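Local coordinates for protein methylocystis parvus OBBP MbnE (Methylocystis parvus OBBP, PDB 5ICQ) that probably binds the copper-chelating peptide methanobactin in the periplasm, as a solute-binding protein of the family 5 type, for uptake into the cell, at residues Phe348-Val351 against Asn352-Tyr356; Arg512-Ser515 against Ala516-Asn519; Lys48-Asp51 against His52-Tyr55. All blocks are in the same frame, centred on the assembly; numbering follows the deposited sequence.

Interaction 1: Phe348-Val351 against Asn352-Tyr356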
loop_
_atom_site.group_PDB
_atom_site.type_symbol
_atom_site.label_atom_id
_atom_site.label_comp_id
_atom_site.label_asym_id
_atom_site.label_seq_id
_atom_site.Cartn_x
_atom_site.Cartn_y
_atom_site.Cartn_z
ATOM N N PHE A 348 -17.021 9.945 15.025
ATOM C CA PHE A 348 -15.636 10.258 14.684
ATOM C C PHE A 348 -15.222 11.628 15.205
ATOM O O PHE A 348 -14.084 11.811 15.646
ATOM C CB PHE A 348 -15.415 10.215 13.171
ATOM C CG PHE A 348 -14.114 10.852 12.755
ATOM C CD1 PHE A 348 -12.909 10.283 13.141
ATOM C CD2 PHE A 348 -14.095 12.028 12.013
ATOM C CE1 PHE A 348 -11.696 10.872 12.792
ATOM C CE2 PHE A 348 -12.878 12.620 11.647
ATOM C CZ PHE A 348 -11.684 12.035 12.046
ATOM N N GLU A 349 -16.119 12.611 15.121
ATOM C CA GLU A 349 -15.767 13.965 15.534
ATOM C C GLU A 349 -15.282 13.989 16.981
ATOM O O GLU A 349 -14.304 14.676 17.308
ATOM C CB GLU A 349 -16.971 14.886 15.330
ATOM C CG GLU A 349 -17.383 15.078 13.846
ATOM C CD GLU A 349 -17.873 13.795 13.140
ATOM O OE1 GLU A 349 -17.483 13.560 11.969
ATOM O OE2 GLU A 349 -18.645 13.022 13.745
ATOM N N TRP A 350 -15.915 13.201 17.851
ATOM C CA TRP A 350 -15.482 13.135 19.243
ATOM C C TRP A 350 -14.078 12.541 19.369
ATOM O O TRP A 350 -13.238 13.079 20.103
ATOM C CB TRP A 350 -16.489 12.334 20.075
ATOM C CG TRP A 350 -16.174 12.357 21.548
ATOM C CD1 TRP A 350 -16.626 13.258 22.471
ATOM C CD2 TRP A 350 -15.325 11.446 22.260
ATOM N NE1 TRP A 350 -16.123 12.955 23.716
ATOM C CE2 TRP A 350 -15.322 11.845 23.613
ATOM C CE3 TRP A 350 -14.584 10.320 21.887
ATOM C CZ2 TRP A 350 -14.596 11.162 24.593
ATOM C CZ3 TRP A 350 -13.858 9.645 22.857
ATOM C CH2 TRP A 350 -13.871 10.069 24.200
ATOM N N VAL A 351 -13.791 11.424 18.684
ATOM C CA VAL A 351 -12.455 10.853 18.846
ATOM C C VAL A 351 -11.406 11.772 18.227
ATOM O O VAL A 351 -10.314 11.939 18.780
ATOM C CB VAL A 351 -12.344 9.411 18.291
ATOM C CG1 VAL A 351 -13.360 8.471 18.955
ATOM C CG2 VAL A 351 -12.438 9.359 16.794
ATOM N N ASN A 352 -11.719 12.390 17.082
ATOM C CA ASN A 352 -10.743 13.267 16.437
ATOM C C ASN A 352 -10.353 14.418 17.359
ATOM O O ASN A 352 -9.171 14.749 17.493
ATOM C CB ASN A 352 -11.315 13.801 15.122
ATOM C CG ASN A 352 -10.239 14.324 14.175
ATOM O OD1 ASN A 352 -9.104 13.861 14.190
ATOM N ND2 ASN A 352 -10.610 15.284 13.332
ATOM N N ALA A 353 -11.335 15.015 18.025
ATOM C CA ALA A 353 -11.047 16.137 18.913
ATOM C C ALA A 353 -10.388 15.685 20.210
ATOM O O ALA A 353 -9.582 16.428 20.782
ATOM C CB ALA A 353 -12.335 16.904 19.220
ATOM N N ASN A 354 -10.704 14.481 20.694
ATOM C CA ASN A 354 -10.228 14.084 22.015
ATOM C C ASN A 354 -8.917 13.315 21.989
ATOM O O ASN A 354 -8.187 13.331 22.986
ATOM C CB ASN A 354 -11.297 13.250 22.731
ATOM C CG ASN A 354 -12.354 14.117 23.390
ATOM O OD1 ASN A 354 -12.164 14.601 24.505
ATOM N ND2 ASN A 354 -13.461 14.340 22.691
ATOM N N TYR A 355 -8.594 12.624 20.898
ATOM C CA TYR A 355 -7.345 11.871 20.861
ATOM C C TYR A 355 -6.347 12.363 19.829
ATOM O O TYR A 355 -5.144 12.140 20.005
ATOM C CB TYR A 355 -7.608 10.380 20.589
ATOM C CG TYR A 355 -8.302 9.674 21.727
ATOM C CD1 TYR A 355 -7.671 9.543 22.954
ATOM C CD2 TYR A 355 -9.573 9.135 21.575
ATOM C CE1 TYR A 355 -8.284 8.906 24.006
ATOM C CE2 TYR A 355 -10.201 8.481 22.633
ATOM C CZ TYR A 355 -9.542 8.373 23.846
ATOM O OH TYR A 355 -10.122 7.741 24.925
ATOM N N TYR A 356 -6.792 13.008 18.754
ATOM C CA TYR A 356 -5.903 13.206 17.614
ATOM C C TYR A 356 -5.707 14.673 17.261
ATOM O O TYR A 356 -5.252 14.976 16.150
ATOM C CB TYR A 356 -6.418 12.425 16.405
ATOM C CG TYR A 356 -6.588 10.952 16.725
ATOM C CD1 TYR A 356 -5.501 10.175 17.122
ATOM C CD2 TYR A 356 -7.832 10.345 16.636
ATOM C CE1 TYR A 356 -5.655 8.821 17.421
ATOM C CE2 TYR A 356 -7.998 8.994 16.934
ATOM C CZ TYR A 356 -6.909 8.243 17.324
ATOM O OH TYR A 356 -7.087 6.905 17.611
#

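Interaction 2: Arg512-Ser515 against Ala516-Asn519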
loop_
_atom_site.group_PDB
_atom_site.type_symbol
_atom_site.label_atom_id
_atom_site.label_comp_id
_atom_site.label_asym_id
_atom_site.label_seq_id
_atom_site.Cartn_x
_atom_site.Cartn_y
_atom_site.Cartn_z
ATOM N N ARG A 512 -8.600 -9.904 -0.505
ATOM C CA ARG A 512 -9.301 -9.159 0.541
ATOM C C ARG A 512 -10.817 -9.330 0.506
ATOM O O ARG A 512 -11.470 -9.158 1.542
ATOM C CB ARG A 512 -9.013 -7.667 0.410
ATOM C CG ARG A 512 -7.554 -7.271 0.481
ATOM C CD ARG A 512 -7.413 -5.836 0.013
ATOM N NE ARG A 512 -6.033 -5.356 0.094
ATOM C CZ ARG A 512 -5.677 -4.084 -0.075
ATOM N NH1 ARG A 512 -6.596 -3.159 -0.328
ATOM N NH2 ARG A 512 -4.401 -3.730 0.019
ATOM N N TRP A 513 -11.405 -9.581 -0.670
ATOM C CA TRP A 513 -12.860 -9.449 -0.799
ATOM C C TRP A 513 -13.562 -10.559 -1.574
ATOM O O TRP A 513 -14.793 -10.541 -1.611
ATOM C CB TRP A 513 -13.216 -8.095 -1.455
ATOM C CG TRP A 513 -12.865 -6.927 -0.573
ATOM C CD1 TRP A 513 -11.839 -6.034 -0.742
ATOM C CD2 TRP A 513 -13.531 -6.551 0.646
ATOM N NE1 TRP A 513 -11.828 -5.128 0.304
ATOM C CE2 TRP A 513 -12.862 -5.422 1.162
ATOM C CE3 TRP A 513 -14.633 -7.061 1.344
ATOM C CZ2 TRP A 513 -13.260 -4.794 2.350
ATOM C CZ3 TRP A 513 -15.033 -6.434 2.523
ATOM C CH2 TRP A 513 -14.338 -5.319 3.018
ATOM N N SER A 514 -12.858 -11.512 -2.188
ATOM C CA SER A 514 -13.536 -12.499 -3.024
ATOM C C SER A 514 -14.229 -13.559 -2.174
ATOM O O SER A 514 -13.800 -13.877 -1.059
ATOM C CB SER A 514 -12.558 -13.181 -3.986
ATOM O OG SER A 514 -11.731 -14.082 -3.274
ATOM N N SER A 515 -15.318 -14.107 -2.726
ATOM C CA SER A 515 -16.012 -15.218 -2.072
ATOM C C SER A 515 -15.060 -16.378 -1.808
ATOM O O SER A 515 -15.184 -17.079 -0.796
ATOM C CB SER A 515 -17.164 -15.705 -2.952
ATOM O OG SER A 515 -18.124 -14.687 -3.161
ATOM N N ALA A 516 -14.121 -16.607 -2.730
ATOM C CA ALA A 516 -13.201 -17.741 -2.615
ATOM C C ALA A 516 -12.342 -17.664 -1.354
ATOM O O ALA A 516 -11.951 -18.704 -0.811
ATOM C CB ALA A 516 -12.306 -17.814 -3.853
ATOM N N THR A 517 -12.041 -16.461 -0.866
ATOM C CA THR A 517 -11.199 -16.327 0.316
ATOM C C THR A 517 -11.987 -16.014 1.577
ATOM O O THR A 517 -11.380 -15.877 2.645
ATOM C CB THR A 517 -10.141 -15.241 0.113
ATOM O OG1 THR A 517 -10.773 -13.977 -0.135
ATOM C CG2 THR A 517 -9.216 -15.604 -1.054
ATOM N N ALA A 518 -13.315 -15.902 1.481
ATOM C CA ALA A 518 -14.113 -15.511 2.641
ATOM C C ALA A 518 -14.010 -16.515 3.788
ATOM O O ALA A 518 -14.199 -16.142 4.952
ATOM C CB ALA A 518 -15.580 -15.345 2.243
ATOM N N ASN A 519 -13.739 -17.783 3.493
ATOM C CA ASN A 519 -13.678 -18.809 4.534
ATOM C C ASN A 519 -12.397 -19.616 4.429
ATOM O O ASN A 519 -12.365 -20.826 4.684
ATOM C CB ASN A 519 -14.915 -19.698 4.487
ATOM C CG ASN A 519 -16.149 -18.942 4.903
ATOM O OD1 ASN A 519 -16.397 -18.750 6.096
ATOM N ND2 ASN A 519 -16.910 -18.463 3.930
#

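Interaction 3: Lys48-Asp51 against His52-Tyr55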
loop_
_atom_site.group_PDB
_atom_site.type_symbol
_atom_site.label_atom_id
_atom_site.label_comp_id
_atom_site.label_asym_id
_atom_site.label_seq_id
_atom_site.Cartn_x
_atom_site.Cartn_y
_atom_site.Cartn_z
ATOM N N LYS A 48 8.473 8.384 -25.978
ATOM C CA LYS A 48 9.560 7.418 -26.098
ATOM C C LYS A 48 10.914 8.044 -25.785
ATOM O O LYS A 48 11.784 7.388 -25.199
ATOM C CB LYS A 48 9.570 6.815 -27.507
ATOM C CG LYS A 48 10.617 5.723 -27.701
ATOM C CD LYS A 48 10.575 5.124 -29.102
ATOM C CE LYS A 48 10.930 6.154 -30.164
ATOM N NZ LYS A 48 11.222 5.520 -31.482
ATOM N N ASP A 49 11.097 9.319 -26.126
ATOM C CA ASP A 49 12.381 9.995 -25.994
ATOM C C ASP A 49 12.444 10.916 -24.778
ATOM O O ASP A 49 13.225 11.875 -24.776
ATOM C CB ASP A 49 12.677 10.782 -27.270
ATOM C CG ASP A 49 11.703 11.931 -27.485
ATOM O OD1 ASP A 49 10.588 11.891 -26.915
ATOM O OD2 ASP A 49 12.051 12.874 -28.224
ATOM N N PHE A 50 11.640 10.653 -23.742
ATOM C CA PHE A 50 11.689 11.497 -22.555
ATOM C C PHE A 50 13.107 11.520 -21.984
ATOM O O PHE A 50 13.858 10.545 -22.079
ATOM C CB PHE A 50 10.690 11.009 -21.489
ATOM C CG PHE A 50 11.133 9.762 -20.751
ATOM C CD1 PHE A 50 10.837 8.500 -21.247
ATOM C CD2 PHE A 50 11.838 9.860 -19.551
ATOM C CE1 PHE A 50 11.248 7.349 -20.573
ATOM C CE2 PHE A 50 12.245 8.711 -18.872
ATOM C CZ PHE A 50 11.952 7.459 -19.390
ATOM N N ASP A 51 13.471 12.657 -21.397
ATOM C CA ASP A 51 14.817 12.856 -20.878
ATOM C C ASP A 51 14.971 12.368 -19.444
ATOM O O ASP A 51 16.031 11.855 -19.081
ATOM C CB ASP A 51 15.202 14.335 -20.942
ATOM C CG ASP A 51 16.598 14.589 -20.408
ATOM O OD1 ASP A 51 17.568 14.280 -21.129
ATOM O OD2 ASP A 51 16.727 15.072 -19.262
ATOM N N HIS A 52 13.945 12.550 -18.617
ATOM C CA HIS A 52 13.992 12.133 -17.220
ATOM C C HIS A 52 12.565 12.056 -16.710
ATOM O O HIS A 52 11.642 12.601 -17.325
ATOM C CB HIS A 52 14.817 13.111 -16.372
ATOM C CG HIS A 52 14.338 14.532 -16.454
ATOM N ND1 HIS A 52 14.695 15.382 -17.481
ATOM C CD2 HIS A 52 13.516 15.244 -15.645
ATOM C CE1 HIS A 52 14.109 16.555 -17.303
ATOM N NE2 HIS A 52 13.393 16.500 -16.194
ATOM N N PHE A 53 12.388 11.372 -15.583
ATOM C CA PHE A 53 11.074 11.355 -14.946
ATOM C C PHE A 53 10.736 12.763 -14.455
ATOM O O PHE A 53 11.615 13.472 -13.965
ATOM C CB PHE A 53 11.048 10.381 -13.766
ATOM C CG PHE A 53 10.959 8.919 -14.162
ATOM C CD1 PHE A 53 10.797 8.537 -15.490
ATOM C CD2 PHE A 53 11.000 7.933 -13.185
ATOM C CE1 PHE A 53 10.700 7.191 -15.845
ATOM C CE2 PHE A 53 10.906 6.577 -13.531
ATOM C CZ PHE A 53 10.746 6.208 -14.847
ATOM N N PRO A 54 9.474 13.191 -14.551
ATOM C CA PRO A 54 9.163 14.607 -14.275
ATOM C C PRO A 54 9.349 15.022 -12.820
ATOM O O PRO A 54 9.455 16.228 -12.558
ATOM C CB PRO A 54 7.698 14.745 -14.718
ATOM C CG PRO A 54 7.162 13.360 -14.727
ATOM C CD PRO A 54 8.315 12.463 -15.089
ATOM N N TYR A 55 9.411 14.085 -11.871
ATOM C CA TYR A 55 9.682 14.418 -10.477
ATOM C C TYR A 55 11.153 14.254 -10.105
ATOM O O TYR A 55 11.492 14.261 -8.916
ATOM C CB TYR A 55 8.810 13.574 -9.534
ATOM C CG TYR A 55 8.965 12.072 -9.693
ATOM C CD1 TYR A 55 8.324 11.400 -10.728
ATOM C CD2 TYR A 55 9.734 11.327 -8.802
ATOM C CE1 TYR A 55 8.453 10.026 -10.882
ATOM C CE2 TYR A 55 9.861 9.949 -8.948
ATOM C CZ TYR A 55 9.220 9.315 -9.994
ATOM O OH TYR A 55 9.335 7.958 -10.164
#

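Interaction 1: Phe348-Val351 against Asn352-Tyr356
One face of the F348 ring carries CB of N352, one helical turn on, which stands 3.5 Å above the ring plane and is displaced toward the rim. The indole of W350 is covered by N354: ND2 lies 3.1 Å above its plane, near the bond between NE1 and CE2, with amide and indole stacked at a tilt of 29°, and CB makes a CH-pi contact over the six-membered ring, 4.2 Å from its centroid. CG1 of V351 sits at the indole edge. Y355 approaches the indole obliquely, its CE2 3.8 Å from CZ3 of W350. These are i to i+4 and i to i+5 pairings on helix 348-355, whose backbone bonds include N352 N to F348 O and Y355 N to V351 O. N354, near the end of the helix, reaches back to grip the carbonyl O of W350 twice, by its backbone N and by ND2 at 2.9 Å, from opposite faces of the carbonyl plane. The ND2 bond is fairly straight (163°) and helps keep the amide over the indole. CG of F348 lies anti to its backbone N (chi1 166°), which carries the ring beneath N352 and toward F571 of the sheet. With an alanine here the ring is gone, and the side chain of N352 would probably lose the apolar surface under its CB. OD1 of N352 bonds to Y360 N. V351 and W350 pack on A461 of helix 453-467.

Interaction 2: Arg512-Ser515 against Ala516-Asn519
The carbonyl O of S514 is gripped by the backbone N of T517, which donates to it over 3.1 Å, and by a weak bond from ND2 of N525 in the loop that follows; OG1 of T517 stands 3.2 Å from the same S514 O, though whether its proton goes there is not settled. The first of these bonds closes one of two successive beta turns just past helix 508-513, and a second i to i+3 bond, from A518 N to S515 O at 3.2 Å, closes the other. Both donors sit well above the planes of the carbonyls they reach, by 61° and 71°, as the tight curl of the chain dictates.

OG of S514 and OG1 of T517 turn back to the carbonyls of the helix. With chi1 at 73°, OG of S514 is placed between its own backbone N and carbonyl carbon, where it receives a weak bond from T517 N at 3.4 Å and bonds to R510 O, four residues back. T517 takes a comparable setting, and its OG1 lies in bonding reach of both M511 O and R510 O, with one proton to serve them; both carbonyls belong to the last turn of the helix. Elsewhere S515 OG bonds to D535 of helix 532-543, and A518 O accepts from R329. The methyl CG2 of T517 lies 3.7 Å from OG of S514.

Interaction 3: Lys48-Asp51 against His52-Tyr55
D51 and H52 turn their flat groups almost at right angles, the carboxylate and imidazole planes standing 86° apart, and still share one short, fairly straight hydrogen bond. ND1 of H52 donates to OD2 of D51 at 2.7 Å, with an N-H...O angle of 161°. The oxygen lies near the imidazole plane, at the ring edge, and receives the proton on its anti lone pair, the one directed away from OD1. Two torsions bring these neighbours together: the carboxylate of D51 extends directly opposite its own backbone N about the first side-chain bond, whereas CG of H52 is tucked between its backbone N and carbonyl carbon, which swings the imidazole back toward the aspartate.

The aromatic pair is oriented quite differently. The rings of F50 and F53 are inclined by only 25°, yet they are so strongly offset that little of one faces the other, with centroids 5.7 Å apart. Contact is made by one side of each ring, CE2 and CZ of F50 against CD1 and CE1 of F53, the closest approach being 3.7 Å from CE2 to CD1. The backbone between them also takes part, for the carbonyl O of H52 lies near the plane of the F50 ring, 3.5 Å from CD2.

All this belongs to the irregular chain between strands 38-39 and 65-71. There F50 meets Y111 of strand 109-120 edge to face and F53 touches S103 of strand 100-103, so both phenylalanines lean on the same antiparallel sheet.

The second carboxylate oxygen, OD1 of D51, forms a salt bridge with R255, so the two oxygens have separate partners. A carboxylate placed against ND1 is likely to stabilise a protonated imidazole, although the arginine would partly offset that effect.

In the fold
Along the chain, interaction 3 comes first, then interaction 1, then interaction 2, and none touches another. Interactions 1 and 2 have centres 33 Å apart and are joined through the mixed eight-stranded sheet: F348 and Y356 of interaction 1 meet F571 of strand 567-572, and W513 of interaction 2 stacks on Y499, just after strand 494-498. Interaction 3 lies on the other side of the chain's centre from interaction 2, about 41 Å away between centres, and 44 Å from the centre of interaction 1, against the antiparallel sheet that includes strand 109-120. The three thus sample widely separated parts of a solute-binding fold, each organised by short-range contacts.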